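Local coordinates for petrobactin biosynthesis protein AsbB (Bacillus anthracis, PDB 3TO3), which catalyses the ATP-dependent condensation of spermidine with citryl-spermidine intermediates, a step in the biosynthesis of the siderophore petrobactin, at residues B[18-21]-B[22-26]; B[130-133]-B[134-137]; B[121-124]-B[125-129]; B[6-9]-B[10-14]. All coordinates share one frame; numbering follows the deposited sequence.

Interaction 1 of 4, residues B[18-21]-B[22-26]; sequences EDYI and SVRRR
Over the centre of one face of the Arg25 guanidinium sits the CG2 methyl of Ile21, 3.4 Å above the plane. The other branch of the same isoleucine turns to Arg24: CD1 of Ile21 comes within 3.7 Å of NH1 of Arg24, the two chains running side by side. At the edge of the Arg24 guanidinium, in its plane, a water accepts from NH1, and this water also lies in the plane of the Tyr20 ring, 3.1 Å from Tyr20 OH. Ile21 can serve both arginines because CG1 stands beside its backbone N and CG2 anti to it (chi1 -59°), while a bend at chi3 (66°) brings the Arg24 guanidinium alongside CD1 of Ile21. Along the backbone the i to i+4 bonds of helix 18-37 run on, and Glu18 O takes two donors, Ser22 N at 3.2 Å and Ser22 OG at 3.0 Å. Tyr20 and Ile21 also pack on Gln264 of the second subunit. Both arginines make salt bridges to Glu96 OE1, through Arg24 NH2 and Arg25 NE. The two cations thus converge on one carboxylate oxygen, whose negative charge probably holds them in place while the two branches of Ile21 pack on their guanidinium groups.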
loop_
_atom_site.group_PDB
_atom_site.type_symbol
_atom_site.label_atom_id
_atom_site.label_comp_id
_atom_site.label_asym_id
_atom_site.label_seq_id
_atom_site.Cartn_x
_atom_site.Cartn_y
_atom_site.Cartn_z
ATOM N N GLU B 18 -20.039 -14.546 15.302
ATOM C CA GLU B 18 -19.504 -14.529 16.647
ATOM C C GLU B 18 -17.984 -14.667 16.664
ATOM O O GLU B 18 -17.342 -14.285 17.645
ATOM C CB GLU B 18 -20.100 -15.673 17.471
ATOM C CG GLU B 18 -21.605 -15.544 17.731
ATOM C CD GLU B 18 -21.939 -14.987 19.121
ATOM O OE1 GLU B 18 -23.083 -15.200 19.577
ATOM O OE2 GLU B 18 -21.065 -14.342 19.756
ATOM N N ASP B 19 -17.408 -15.262 15.621
ATOM C CA ASP B 19 -15.954 -15.424 15.582
ATOM C C ASP B 19 -15.272 -14.060 15.468
ATOM O O ASP B 19 -14.150 -13.859 15.932
ATOM C CB ASP B 19 -15.542 -16.323 14.432
ATOM C CG ASP B 19 -15.947 -17.772 14.656
ATOM O OD1 ASP B 19 -15.329 -18.415 15.521
ATOM O OD2 ASP B 19 -16.873 -18.266 13.971
ATOM N N TYR B 20 -15.976 -13.111 14.872
ATOM C CA TYR B 20 -15.473 -11.763 14.849
ATOM C C TYR B 20 -15.302 -11.201 16.287
ATOM O O TYR B 20 -14.280 -10.596 16.597
ATOM C CB TYR B 20 -16.358 -10.872 13.979
ATOM C CG TYR B 20 -15.938 -9.436 14.061
ATOM C CD1 TYR B 20 -14.895 -8.960 13.284
ATOM C CD2 TYR B 20 -16.553 -8.562 14.961
ATOM C CE1 TYR B 20 -14.486 -7.634 13.374
ATOM C CE2 TYR B 20 -16.136 -7.249 15.086
ATOM C CZ TYR B 20 -15.106 -6.781 14.278
ATOM O OH TYR B 20 -14.702 -5.462 14.377
ATOM N N ILE B 21 -16.306 -11.406 17.141
ATOM C CA ILE B 21 -16.272 -10.940 18.523
ATOM C C ILE B 21 -15.126 -11.583 19.305
ATOM O O ILE B 21 -14.392 -10.878 20.011
ATOM C CB ILE B 21 -17.595 -11.203 19.240
ATOM C CG1 ILE B 21 -18.728 -10.491 18.507
ATOM C CG2 ILE B 21 -17.533 -10.780 20.715
ATOM C CD1 ILE B 21 -18.902 -9.044 18.872
ATOM N N SER B 22 -14.953 -12.896 19.173
ATOM C CA SER B 22 -13.818 -13.570 19.838
ATOM C C SER B 22 -12.476 -13.045 19.375
ATOM O O SER B 22 -11.580 -12.886 20.187
ATOM C CB SER B 22 -13.805 -15.082 19.627
ATOM O OG SER B 22 -15.023 -15.490 19.075
ATOM N N VAL B 23 -12.319 -12.800 18.079
ATOM C CA VAL B 23 -11.013 -12.359 17.577
ATOM C C VAL B 23 -10.740 -10.964 18.049
ATOM O O VAL B 23 -9.641 -10.649 18.478
ATOM C CB VAL B 23 -10.873 -12.504 16.049
ATOM C CG1 VAL B 23 -9.634 -11.735 15.491
ATOM C CG2 VAL B 23 -10.759 -13.984 15.708
ATOM N N ARG B 24 -11.764 -10.130 18.006
ATOM C CA ARG B 24 -11.611 -8.757 18.477
ATOM C C ARG B 24 -11.176 -8.780 19.941
ATOM O O ARG B 24 -10.252 -8.067 20.354
ATOM C CB ARG B 24 -12.921 -7.986 18.349
ATOM C CG ARG B 24 -12.790 -6.511 18.637
ATOM C CD ARG B 24 -14.155 -5.918 18.806
ATOM N NE ARG B 24 -14.812 -6.443 19.998
ATOM C CZ ARG B 24 -16.126 -6.412 20.178
ATOM N NH1 ARG B 24 -16.920 -5.895 19.237
ATOM N NH2 ARG B 24 -16.646 -6.908 21.285
ATOM N N ARG B 25 -11.846 -9.620 20.717
ATOM C CA ARG B 25 -11.564 -9.698 22.125
ATOM C C ARG B 25 -10.131 -10.182 22.348
ATOM O O ARG B 25 -9.419 -9.647 23.197
ATOM C CB ARG B 25 -12.574 -10.616 22.827
ATOM C CG ARG B 25 -13.864 -9.894 23.121
ATOM C CD ARG B 25 -14.954 -10.865 23.416
ATOM N NE ARG B 25 -16.171 -10.182 23.829
ATOM C CZ ARG B 25 -17.270 -10.811 24.221
ATOM N NH1 ARG B 25 -17.263 -12.136 24.286
ATOM N NH2 ARG B 25 -18.362 -10.122 24.566
ATOM N N ARG B 26 -9.720 -11.189 21.583
ATOM C CA ARG B 26 -8.382 -11.732 21.720
ATOM C C ARG B 26 -7.323 -10.666 21.382
ATOM O O ARG B 26 -6.336 -10.499 22.113
ATOM C CB ARG B 26 -8.195 -12.969 20.852
ATOM C CG ARG B 26 -6.755 -13.471 20.824
ATOM C CD ARG B 26 -6.498 -14.516 19.748
ATOM N NE ARG B 26 -5.059 -14.678 19.606
ATOM C CZ ARG B 26 -4.445 -15.449 18.713
ATOM N NH1 ARG B 26 -5.148 -16.195 17.848
ATOM N NH2 ARG B 26 -3.108 -15.493 18.697
HETATM O O HOH W 1 -16.419 -4.199 16.670
#

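Interaction 2 of 4, residues B[130-133]-B[134-137]; sequences FKDT and IAQY
With chi1 at 174°, Phe130 carries its ring toward the next turn of the helix, where Ile134 swings CG1 to the side of its own backbone N and sends CD1 over the ring. That methyl stands 4.1 Å from the centroid of the Phe130 ring, a CH-pi contact over the face but offset toward the rim, with CZ of Phe130 the nearest ring atom to CD1 of Ile134 at 3.9 Å. Two residues farther along, a bend at chi2 of Gln136 (-57°) brings its amide back to Asp132. NE2 of Gln136 gives a nearly straight bond of 3.1 Å to OD1 of Asp132; OD1 lies in the amide plane, while NE2 comes to its syn side somewhat out of the carboxylate plane, the two flat groups being turned 64° apart. Both are i to i+4 pairs on the last turns of helix 115-138, where Gln136 N also bonds Asp132 O at 2.8 Å and the bond from Ala135 N to Lys131 O is weak. The carboxylate has further partners, the strongest being Lys168 NZ in a salt bridge with OD1, while OD2 takes a hydrogen bond from Tyr167 OH. OE1 of Gln136 accepts from Arg139 NH1. The Phe130 ring reaches the dimer interface, packing on Ile256 of the second subunit.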
loop_
_atom_site.group_PDB
_atom_site.type_symbol
_atom_site.label_atom_id
_atom_site.label_comp_id
_atom_site.label_asym_id
_atom_site.label_seq_id
_atom_site.Cartn_x
_atom_site.Cartn_y
_atom_site.Cartn_z
ATOM N N PHE B 130 -9.370 -8.647 11.061
ATOM C CA PHE B 130 -10.073 -9.009 9.840
ATOM C C PHE B 130 -9.637 -10.369 9.282
ATOM O O PHE B 130 -10.470 -11.229 9.021
ATOM C CB PHE B 130 -9.885 -7.912 8.794
ATOM C CG PHE B 130 -10.449 -8.249 7.433
ATOM C CD1 PHE B 130 -11.825 -8.261 7.206
ATOM C CD2 PHE B 130 -9.604 -8.492 6.378
ATOM C CE1 PHE B 130 -12.351 -8.539 5.942
ATOM C CE2 PHE B 130 -10.115 -8.765 5.090
ATOM C CZ PHE B 130 -11.494 -8.799 4.879
ATOM N N LYS B 131 -8.335 -10.559 9.089
ATOM C CA LYS B 131 -7.859 -11.827 8.588
ATOM C C LYS B 131 -8.091 -13.002 9.545
ATOM O O LYS B 131 -8.336 -14.116 9.076
ATOM C CB LYS B 131 -6.395 -11.767 8.169
ATOM C CG LYS B 131 -6.234 -11.265 6.736
ATOM C CD LYS B 131 -5.935 -9.765 6.690
ATOM C CE LYS B 131 -5.556 -9.327 5.269
ATOM N NZ LYS B 131 -5.026 -7.941 5.186
ATOM N N ASP B 132 -8.017 -12.786 10.867
ATOM C CA ASP B 132 -8.152 -13.928 11.733
ATOM C C ASP B 132 -9.616 -14.348 11.899
ATOM O O ASP B 132 -9.911 -15.539 12.036
ATOM C CB ASP B 132 -7.454 -13.787 13.073
ATOM C CG ASP B 132 -7.388 -15.134 13.824
ATOM O OD1 ASP B 132 -7.081 -16.183 13.194
ATOM O OD2 ASP B 132 -7.653 -15.156 15.040
ATOM N N THR B 133 -10.521 -13.374 11.857
ATOM C CA THR B 133 -11.954 -13.655 11.870
ATOM C C THR B 133 -12.349 -14.637 10.764
ATOM O O THR B 133 -13.084 -15.574 11.007
ATOM C CB THR B 133 -12.793 -12.373 11.695
ATOM O OG1 THR B 133 -12.645 -11.540 12.850
ATOM C CG2 THR B 133 -14.269 -12.726 11.494
ATOM N N ILE B 134 -11.855 -14.434 9.551
ATOM C CA ILE B 134 -12.172 -15.356 8.454
ATOM C C ILE B 134 -11.591 -16.753 8.740
ATOM O O ILE B 134 -12.246 -17.792 8.523
ATOM C CB ILE B 134 -11.622 -14.838 7.109
ATOM C CG1 ILE B 134 -12.191 -13.453 6.832
ATOM C CG2 ILE B 134 -12.005 -15.787 5.957
ATOM C CD1 ILE B 134 -11.308 -12.584 5.984
ATOM N N ALA B 135 -10.363 -16.790 9.240
ATOM C CA ALA B 135 -9.787 -18.101 9.559
ATOM C C ALA B 135 -10.557 -18.843 10.695
ATOM O O ALA B 135 -10.873 -20.026 10.556
ATOM C CB ALA B 135 -8.309 -17.994 9.863
ATOM N N GLN B 136 -10.831 -18.161 11.807
ATOM C CA GLN B 136 -11.572 -18.773 12.921
ATOM C C GLN B 136 -12.967 -19.192 12.443
ATOM O O GLN B 136 -13.508 -20.187 12.891
ATOM C CB GLN B 136 -11.705 -17.821 14.105
ATOM C CG GLN B 136 -10.380 -17.393 14.708
ATOM C CD GLN B 136 -9.557 -18.573 15.155
ATOM O OE1 GLN B 136 -10.085 -19.513 15.740
ATOM N NE2 GLN B 136 -8.266 -18.557 14.843
ATOM N N TYR B 137 -13.540 -18.436 11.513
ATOM C CA TYR B 137 -14.862 -18.771 11.039
ATOM C C TYR B 137 -14.867 -20.005 10.117
ATOM O O TYR B 137 -15.804 -20.786 10.132
ATOM C CB TYR B 137 -15.482 -17.573 10.343
ATOM C CG TYR B 137 -16.856 -17.848 9.817
ATOM C CD1 TYR B 137 -17.943 -17.812 10.668
ATOM C CD2 TYR B 137 -17.078 -18.124 8.466
ATOM C CE1 TYR B 137 -19.232 -18.061 10.210
ATOM C CE2 TYR B 137 -18.376 -18.375 7.985
ATOM C CZ TYR B 137 -19.449 -18.343 8.882
ATOM O OH TYR B 137 -20.745 -18.581 8.491
#

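Interaction 3 of 4, residues B[121-124]-B[125-129]; sequences FIHE and LEQTI
Leu125 presses its CD1 methyl onto one face of the Phe121 ring, 3.9 Å from the centroid and offset toward the rim, in a CH-pi contact that forms the compact, buried side of this pair of helical turns. Glu124 O is gripped twice: Thr128 N at 2.9 Å and Thr128 OG1 at 3.0 Å reach it from opposite faces of the carbonyl plane. The side with His123 is wetter. CG of Gln127, set beside its own backbone N (chi1 -75°), lies over the face of the imidazole, 4.0 Å from its centroid. A bend at chi2 (-50°) then brings NE2 of Gln127 to 3.8 Å from CE1 of His123, the amide and ring planes standing 38° apart, and OE1 of Gln127 is hydrogen-bonded to Lys131 NZ. Beyond this contact water takes over: one molecule donates to Glu126 OE1 at 2.8 Å, accepts from Gln127 NE2 and lies 3.1 Å from His123 ND1, while a second also donates to Glu126 OE1. The other carboxylate oxygen, OE2 of Glu126, makes a salt bridge with Lys359 of the second subunit, which places this hydrated side at the dimer interface. Around helix 115-138, Leu31 of helix 18-37 packs on Phe121 and Leu125, Ala101 and Leu104 of helix 100-110 meet Ile122, and Glu124 OE1 bonds Ser308 OG between strands 297-306 and 309-311.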
loop_
_atom_site.group_PDB
_atom_site.type_symbol
_atom_site.label_atom_id
_atom_site.label_comp_id
_atom_site.label_asym_id
_atom_site.label_seq_id
_atom_site.Cartn_x
_atom_site.Cartn_y
_atom_site.Cartn_z
ATOM N N PHE B 121 0.132 0.989 13.128
ATOM C CA PHE B 121 -0.125 -0.036 14.122
ATOM C C PHE B 121 -1.622 -0.324 14.230
ATOM O O PHE B 121 -2.031 -1.489 14.246
ATOM C CB PHE B 121 0.459 0.396 15.467
ATOM C CG PHE B 121 0.404 -0.661 16.533
ATOM C CD1 PHE B 121 0.782 -1.969 16.259
ATOM C CD2 PHE B 121 0.017 -0.337 17.815
ATOM C CE1 PHE B 121 0.753 -2.948 17.251
ATOM C CE2 PHE B 121 -0.023 -1.302 18.813
ATOM C CZ PHE B 121 0.365 -2.612 18.529
ATOM N N ILE B 122 -2.434 0.731 14.288
ATOM C CA ILE B 122 -3.895 0.576 14.350
ATOM C C ILE B 122 -4.381 -0.200 13.133
ATOM O O ILE B 122 -5.211 -1.114 13.268
ATOM C CB ILE B 122 -4.610 1.926 14.356
ATOM C CG1 ILE B 122 -4.710 2.477 15.776
ATOM C CG2 ILE B 122 -6.011 1.790 13.779
ATOM C CD1 ILE B 122 -4.837 4.019 15.812
ATOM N N HIS B 123 -3.833 0.146 11.958
ATOM C CA HIS B 123 -4.183 -0.506 10.692
ATOM C C HIS B 123 -3.841 -1.991 10.734
ATOM O O HIS B 123 -4.612 -2.813 10.278
ATOM C CB HIS B 123 -3.453 0.138 9.511
ATOM C CG HIS B 123 -3.808 -0.457 8.183
ATOM N ND1 HIS B 123 -5.108 -0.584 7.747
ATOM C CD2 HIS B 123 -3.032 -0.934 7.183
ATOM C CE1 HIS B 123 -5.117 -1.110 6.536
ATOM N NE2 HIS B 123 -3.870 -1.334 6.170
ATOM N N GLU B 124 -2.690 -2.324 11.299
ATOM C CA GLU B 124 -2.275 -3.711 11.389
ATOM C C GLU B 124 -3.124 -4.507 12.336
ATOM O O GLU B 124 -3.367 -5.708 12.101
ATOM C CB GLU B 124 -0.807 -3.807 11.834
ATOM C CG GLU B 124 0.112 -3.494 10.715
ATOM C CD GLU B 124 1.531 -3.316 11.187
ATOM O OE1 GLU B 124 1.963 -4.159 12.024
ATOM O OE2 GLU B 124 2.193 -2.338 10.725
ATOM N N LEU B 125 -3.539 -3.849 13.424
ATOM C CA LEU B 125 -4.415 -4.489 14.397
ATOM C C LEU B 125 -5.777 -4.807 13.765
ATOM O O LEU B 125 -6.323 -5.880 13.994
ATOM C CB LEU B 125 -4.586 -3.626 15.663
ATOM C CG LEU B 125 -3.299 -3.629 16.498
ATOM C CD1 LEU B 125 -3.392 -2.677 17.668
ATOM C CD2 LEU B 125 -3.016 -5.013 17.016
ATOM N N GLU B 126 -6.317 -3.861 12.996
ATOM C CA GLU B 126 -7.585 -4.044 12.315
ATOM C C GLU B 126 -7.474 -5.113 11.235
ATOM O O GLU B 126 -8.398 -5.886 11.020
ATOM C CB GLU B 126 -8.058 -2.717 11.682
ATOM C CG GLU B 126 -8.548 -1.735 12.714
ATOM C CD GLU B 126 -8.883 -0.358 12.125
ATOM O OE1 GLU B 126 -8.471 -0.058 10.978
ATOM O OE2 GLU B 126 -9.563 0.425 12.821
ATOM N N GLN B 127 -6.352 -5.148 10.535
ATOM C CA GLN B 127 -6.182 -6.154 9.505
ATOM C C GLN B 127 -6.037 -7.529 10.137
ATOM O O GLN B 127 -6.475 -8.510 9.563
ATOM C CB GLN B 127 -5.001 -5.829 8.596
ATOM C CG GLN B 127 -5.314 -4.709 7.635
ATOM C CD GLN B 127 -6.614 -4.926 6.902
ATOM O OE1 GLN B 127 -6.800 -5.924 6.195
ATOM N NE2 GLN B 127 -7.524 -4.001 7.069
ATOM N N THR B 128 -5.448 -7.582 11.334
ATOM C CA THR B 128 -5.278 -8.839 12.056
ATOM C C THR B 128 -6.642 -9.391 12.427
ATOM O O THR B 128 -6.974 -10.529 12.102
ATOM C CB THR B 128 -4.363 -8.685 13.313
ATOM O OG1 THR B 128 -3.015 -8.550 12.866
ATOM C CG2 THR B 128 -4.437 -9.915 14.221
ATOM N N ILE B 129 -7.435 -8.564 13.089
ATOM C CA ILE B 129 -8.807 -8.901 13.403
ATOM C C ILE B 129 -9.543 -9.373 12.156
ATOM O O ILE B 129 -10.254 -10.379 12.174
ATOM C CB ILE B 129 -9.520 -7.675 14.020
ATOM C CG1 ILE B 129 -8.956 -7.409 15.411
ATOM C CG2 ILE B 129 -11.015 -7.878 14.129
ATOM C CD1 ILE B 129 -9.494 -6.217 15.999
HETATM O O HOH W 2 -7.921 -1.456 8.635
HETATM O O HOH W 3 -6.453 1.711 9.621
#

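Interaction 4 of 4, residues B[6-9]-B[10-14]; sequences MYHT and KILKA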
loop_
_atom_site.group_PDB
_atom_site.type_symbol
_atom_site.label_atom_id
_atom_site.label_comp_id
_atom_site.label_asym_id
_atom_site.label_seq_id
_atom_site.Cartn_x
_atom_site.Cartn_y
_atom_site.Cartn_z
HETATM N N MSE B 6 -19.441 -16.666 -3.947
HETATM C CA MSE B 6 -19.461 -17.376 -2.670
HETATM C C MSE B 6 -18.314 -17.029 -1.711
HETATM O O MSE B 6 -18.444 -17.203 -0.496
HETATM C CB MSE B 6 -19.459 -18.881 -2.921
HETATM C CG MSE B 6 -18.073 -19.504 -2.798
HETATM SE SE MSE B 6 -18.019 -21.427 -3.136
HETATM C CE MSE B 6 -16.334 -21.839 -2.227
ATOM N N TYR B 7 -17.182 -16.568 -2.242
ATOM C CA TYR B 7 -16.090 -16.124 -1.374
ATOM C C TYR B 7 -16.459 -14.799 -0.723
ATOM O O TYR B 7 -16.165 -14.569 0.471
ATOM C CB TYR B 7 -14.755 -16.058 -2.125
ATOM C CG TYR B 7 -14.202 -17.439 -2.381
ATOM C CD1 TYR B 7 -14.374 -18.069 -3.612
ATOM C CD2 TYR B 7 -13.559 -18.140 -1.371
ATOM C CE1 TYR B 7 -13.885 -19.355 -3.838
ATOM C CE2 TYR B 7 -13.067 -19.424 -1.586
ATOM C CZ TYR B 7 -13.232 -20.028 -2.817
ATOM O OH TYR B 7 -12.737 -21.303 -3.014
ATOM N N HIS B 8 -17.154 -13.957 -1.491
ATOM C CA HIS B 8 -17.678 -12.718 -0.956
ATOM C C HIS B 8 -18.660 -13.029 0.176
ATOM O O HIS B 8 -18.559 -12.492 1.278
ATOM C CB HIS B 8 -18.344 -11.911 -2.065
ATOM C CG HIS B 8 -18.997 -10.654 -1.587
ATOM N ND1 HIS B 8 -20.364 -10.496 -1.543
ATOM C CD2 HIS B 8 -18.471 -9.490 -1.140
ATOM C CE1 HIS B 8 -20.654 -9.291 -1.091
ATOM N NE2 HIS B 8 -19.523 -8.662 -0.835
ATOM N N THR B 9 -19.589 -13.933 -0.090
ATOM C CA THR B 9 -20.568 -14.330 0.916
ATOM C C THR B 9 -19.942 -14.831 2.217
ATOM O O THR B 9 -20.424 -14.502 3.304
ATOM C CB THR B 9 -21.516 -15.365 0.334
ATOM O OG1 THR B 9 -22.135 -14.785 -0.814
ATOM C CG2 THR B 9 -22.592 -15.785 1.348
ATOM N N LYS B 10 -18.854 -15.594 2.104
ATOM C CA LYS B 10 -18.137 -16.117 3.273
ATOM C C LYS B 10 -17.565 -15.014 4.132
ATOM O O LYS B 10 -17.710 -15.023 5.361
ATOM C CB LYS B 10 -16.980 -17.035 2.856
ATOM C CG LYS B 10 -17.399 -18.407 2.363
ATOM C CD LYS B 10 -16.171 -19.273 2.108
ATOM C CE LYS B 10 -16.544 -20.646 1.560
ATOM N NZ LYS B 10 -17.239 -21.455 2.595
ATOM N N ILE B 11 -16.880 -14.081 3.484
ATOM C CA ILE B 11 -16.267 -12.976 4.191
ATOM C C ILE B 11 -17.308 -12.230 4.997
ATOM O O ILE B 11 -17.087 -11.911 6.186
ATOM C CB ILE B 11 -15.630 -11.958 3.226
ATOM C CG1 ILE B 11 -14.456 -12.589 2.545
ATOM C CG2 ILE B 11 -15.042 -10.818 4.018
ATOM C CD1 ILE B 11 -13.345 -12.745 3.507
ATOM N N LEU B 12 -18.437 -11.930 4.353
ATOM C CA LEU B 12 -19.485 -11.197 5.048
ATOM C C LEU B 12 -20.046 -11.977 6.235
ATOM O O LEU B 12 -20.175 -11.427 7.322
ATOM C CB LEU B 12 -20.605 -10.811 4.101
ATOM C CG LEU B 12 -20.274 -9.595 3.263
ATOM C CD1 LEU B 12 -21.495 -9.222 2.419
ATOM C CD2 LEU B 12 -19.899 -8.467 4.191
ATOM N N LYS B 13 -20.357 -13.257 6.031
ATOM C CA LYS B 13 -20.822 -14.094 7.131
ATOM C C LYS B 13 -19.786 -14.157 8.259
ATOM O O LYS B 13 -20.127 -14.121 9.446
ATOM C CB LYS B 13 -21.197 -15.499 6.641
ATOM C CG LYS B 13 -22.500 -15.542 5.862
ATOM C CD LYS B 13 -22.983 -16.978 5.646
ATOM C CE LYS B 13 -24.223 -17.032 4.740
ATOM N NZ LYS B 13 -24.451 -18.392 4.131
ATOM N N ALA B 14 -18.515 -14.246 7.902
ATOM C CA ALA B 14 -17.496 -14.308 8.946
ATOM C C ALA B 14 -17.471 -13.023 9.761
ATOM O O ALA B 14 -17.396 -13.065 10.993
ATOM C CB ALA B 14 -16.119 -14.586 8.354
#
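Apolar contacts come first among the side chains, and the closest joins His8 to Leu12: CD1 of Leu12 comes to 3.6 Å from CE1 of the His8 imidazole, and CG of Leu12 lies over one face of the ring. With chi1 of His8 at 176° the ring leans along the helix toward the next turn, where Leu12 meets it. Two looser pairs follow on other sides of the helix. The side chain of Met6, a selenomethionine, lies beside that of Lys10, the methyl CE of Met6 4.0 Å from CE of Lys10, and CG2 of Thr9 lies at the same distance, 4.0 Å, from CE of Lys13. Tyr7 stands obliquely to Lys10, its CD2 4.5 Å from CD of the lysine.

All of these pairs belong to helix 6-15, the first helix of the chain, whose i to i+3 and i to i+4 spacings set residues of successive turns side by side. Asp5 stands just ahead of it, and OD2 of Asp5 takes a hydrogen bond from His8 N.

The backbone bonds are regular over most of this length. Leu12 N meets His8 O at 3.1 Å and Lys13 N meets Thr9 O at 3.0 Å, both close to straight, whereas Lys10 N approaches Met6 O from 38° above the carbonyl plane.

Polar and aromatic partners lie outside the helix. NE2 of His8 is hydrogen-bonded to Trp251 NE1 of the second subunit, and Tyr270 of that subunit meets the imidazole edge-to-face. Tyr7 OH is hydrogen-bonded to Arg187 NH2.

In the fold
In chain order the contacts run interaction 4 on helix 6-15, interaction 1 on helix 18-37, then interactions 3 and 2 on adjoining turns of helix 115-138. Interaction 1 touches each of the others; interaction 2 packs on interactions 1 and 4, its centre about 9 Å and 11 Å from theirs, and adjoins interaction 3 along the helix. Tyr137 CB lies 3.6 Å from Ala14 CB, and Val23 CG2 3.6 Å from Gln136 CG. Interaction 3, centred about 20 Å from interaction 4, does not touch it. The two N-terminal helices thus pack against one long helix that passes near the ATP pocket, and all four contacts reach the second subunit of the homodimer.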